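Local coordinates for protein probable glutathione S-transferase (Bordetella bronchiseptica RB50, PDB 3H1N) that probably conjugates glutathione to electrophilic compounds, as members of the glutathione S-transferase family do, and assembles as a dimer, at residues T117-L121 with F160-F164. Residues are numbered along the deposited sequence; the frame is centred on the assembly and turned at random.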
loop_
_atom_site.group_PDB
_atom_site.type_symbol
_atom_site.label_atom_id
_atom_site.label_comp_id
_atom_site.label_asym_id
_atom_site.label_seq_id
_atom_site.Cartn_x
_atom_site.Cartn_y
_atom_site.Cartn_z
ATOM N N THR B 117 5.083 4.291 -0.834
ATOM C CA THR B 117 5.756 4.872 0.333
ATOM C C THR B 117 5.045 6.158 0.696
ATOM O O THR B 117 4.825 6.464 1.881
ATOM C CB THR B 117 7.275 5.085 0.058
ATOM O OG1 THR B 117 7.866 3.815 -0.254
ATOM C CG2 THR B 117 7.995 5.679 1.282
ATOM N N ILE B 118 4.651 6.902 -0.334
ATOM C CA ILE B 118 3.814 8.078 -0.122
ATOM C C ILE B 118 2.483 7.698 0.529
ATOM O O ILE B 118 2.010 8.391 1.433
ATOM C CB ILE B 118 3.620 8.882 -1.412
ATOM C CG1 ILE B 118 4.977 9.427 -1.875
ATOM C CG2 ILE B 118 2.600 10.034 -1.191
ATOM C CD1 ILE B 118 4.982 10.030 -3.313
ATOM N N ALA B 119 1.906 6.583 0.079
ATOM C CA ALA B 119 0.653 6.079 0.628
ATOM C C ALA B 119 0.838 5.659 2.104
ATOM O O ALA B 119 -0.071 5.871 2.902
ATOM C CB ALA B 119 0.141 4.886 -0.202
ATOM N N ASP B 120 2.001 5.077 2.453
ATOM C CA ASP B 120 2.309 4.769 3.866
ATOM C C ASP B 120 2.287 6.028 4.741
ATOM O O ASP B 120 1.640 6.040 5.789
ATOM C CB ASP B 120 3.645 4.004 4.030
ATOM C CG ASP B 120 3.611 2.613 3.415
ATOM O OD1 ASP B 120 2.531 1.990 3.385
ATOM O OD2 ASP B 120 4.672 2.124 2.967
ATOM N N LEU B 121 2.959 7.091 4.298
ATOM C CA LEU B 121 3.003 8.351 5.032
ATOM C C LEU B 121 1.611 8.975 5.180
ATOM O O LEU B 121 1.238 9.460 6.264
ATOM C CB LEU B 121 3.976 9.324 4.353
ATOM C CG LEU B 121 4.024 10.790 4.834
ATOM C CD1 LEU B 121 4.294 10.854 6.355
ATOM C CD2 LEU B 121 5.088 11.572 4.064
ATOM N N PHE B 160 10.445 9.700 6.652
ATOM C CA PHE B 160 9.868 9.810 5.313
ATOM C C PHE B 160 10.436 10.989 4.528
ATOM O O PHE B 160 10.774 10.837 3.364
ATOM C CB PHE B 160 8.358 9.959 5.401
ATOM C CG PHE B 160 7.637 8.675 5.688
ATOM C CD1 PHE B 160 7.519 7.696 4.697
ATOM C CD2 PHE B 160 7.050 8.459 6.924
ATOM C CE1 PHE B 160 6.829 6.533 4.926
ATOM C CE2 PHE B 160 6.362 7.260 7.184
ATOM C CZ PHE B 160 6.257 6.298 6.189
HETATM N N MSE B 161 10.532 12.163 5.155
HETATM C CA MSE B 161 10.994 13.339 4.429
HETATM C C MSE B 161 12.454 13.210 3.987
HETATM O O MSE B 161 12.795 13.544 2.837
HETATM C CB MSE B 161 10.732 14.628 5.227
HETATM C CG MSE B 161 9.233 14.955 5.274
HETATM SE SE MSE B 161 8.792 16.449 6.409
HETATM C CE MSE B 161 9.268 17.871 5.200
ATOM N N GLN B 162 13.305 12.719 4.887
ATOM C CA GLN B 162 14.707 12.430 4.553
ATOM C C GLN B 162 14.798 11.425 3.410
ATOM O O GLN B 162 15.630 11.570 2.514
ATOM C CB GLN B 162 15.481 11.899 5.767
ATOM C CG GLN B 162 17.020 11.884 5.584
ATOM C CD GLN B 162 17.623 13.284 5.489
ATOM O OE1 GLN B 162 17.601 13.918 4.436
ATOM N NE2 GLN B 162 18.165 13.766 6.596
ATOM N N TYR B 163 13.936 10.414 3.443
ATOM C CA TYR B 163 13.892 9.420 2.374
ATOM C C TYR B 163 13.619 10.075 1.022
ATOM O O TYR B 163 14.369 9.849 0.064
ATOM C CB TYR B 163 12.888 8.296 2.676
ATOM C CG TYR B 163 12.790 7.300 1.548
ATOM C CD1 TYR B 163 13.798 6.352 1.342
ATOM C CD2 TYR B 163 11.707 7.322 0.668
ATOM C CE1 TYR B 163 13.730 5.445 0.289
ATOM C CE2 TYR B 163 11.623 6.406 -0.383
ATOM C CZ TYR B 163 12.633 5.465 -0.551
ATOM O OH TYR B 163 12.548 4.585 -1.601
ATOM N N PHE B 164 12.595 10.928 0.955
ATOM C CA PHE B 164 12.307 11.624 -0.293
ATOM C C PHE B 164 13.407 12.579 -0.713
ATOM O O PHE B 164 13.716 12.670 -1.904
ATOM C CB PHE B 164 10.905 12.252 -0.292
ATOM C CG PHE B 164 9.819 11.214 -0.142
ATOM C CD1 PHE B 164 9.709 10.184 -1.077
ATOM C CD2 PHE B 164 8.945 11.240 0.940
ATOM C CE1 PHE B 164 8.728 9.178 -0.935
ATOM C CE2 PHE B 164 7.946 10.237 1.083
ATOM C CZ PHE B 164 7.849 9.224 0.147
HETATM O O HOH W 1 10.115 3.436 -1.570
#
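F160 lays its ring beneath L121: CB of L121 stands 3.8 Å from the ring centroid and 7° off the normal, a CH-pi contact centred on the face. With CG of L121 anti to the backbone N (chi1 171°), the leucine branches run back along the phenylalanine, CD1 reaching CD2 of F160 at 3.7 Å. CG2 of T117 lies at the edge of the same ring, close to its plane, while F72 of the second subunit stacks on it. Y163 brings its ring obliquely to CG2 of T117, and its OH joins OG1 of T117 through one water, which donates to both, at 2.7 Å from OH of Y163 and 2.6 Å from OG1 of T117. Both hydroxyls have further partners: OG1 of T117 bonds to O of Q113 and to Q86 of the second subunit, OH of Y163 to O of P70 of that subunit. One turn beyond F160, CZ of F164 touches two aliphatic groups, CG1 of I118 at 3.5 Å and CG2 of T117 at 3.7 Å, both oblique to its ring; L188 of helix 183-198 also packs on this ring. The local axes run nearly antiparallel (158°) and 11.3 Å apart, a spacing bridged by large aromatic side chains. Such pairing of helices 105-127 and 142-167 belongs to the all-helical C-terminal domain of the glutathione S-transferase fold, here forming part of the dimer interface.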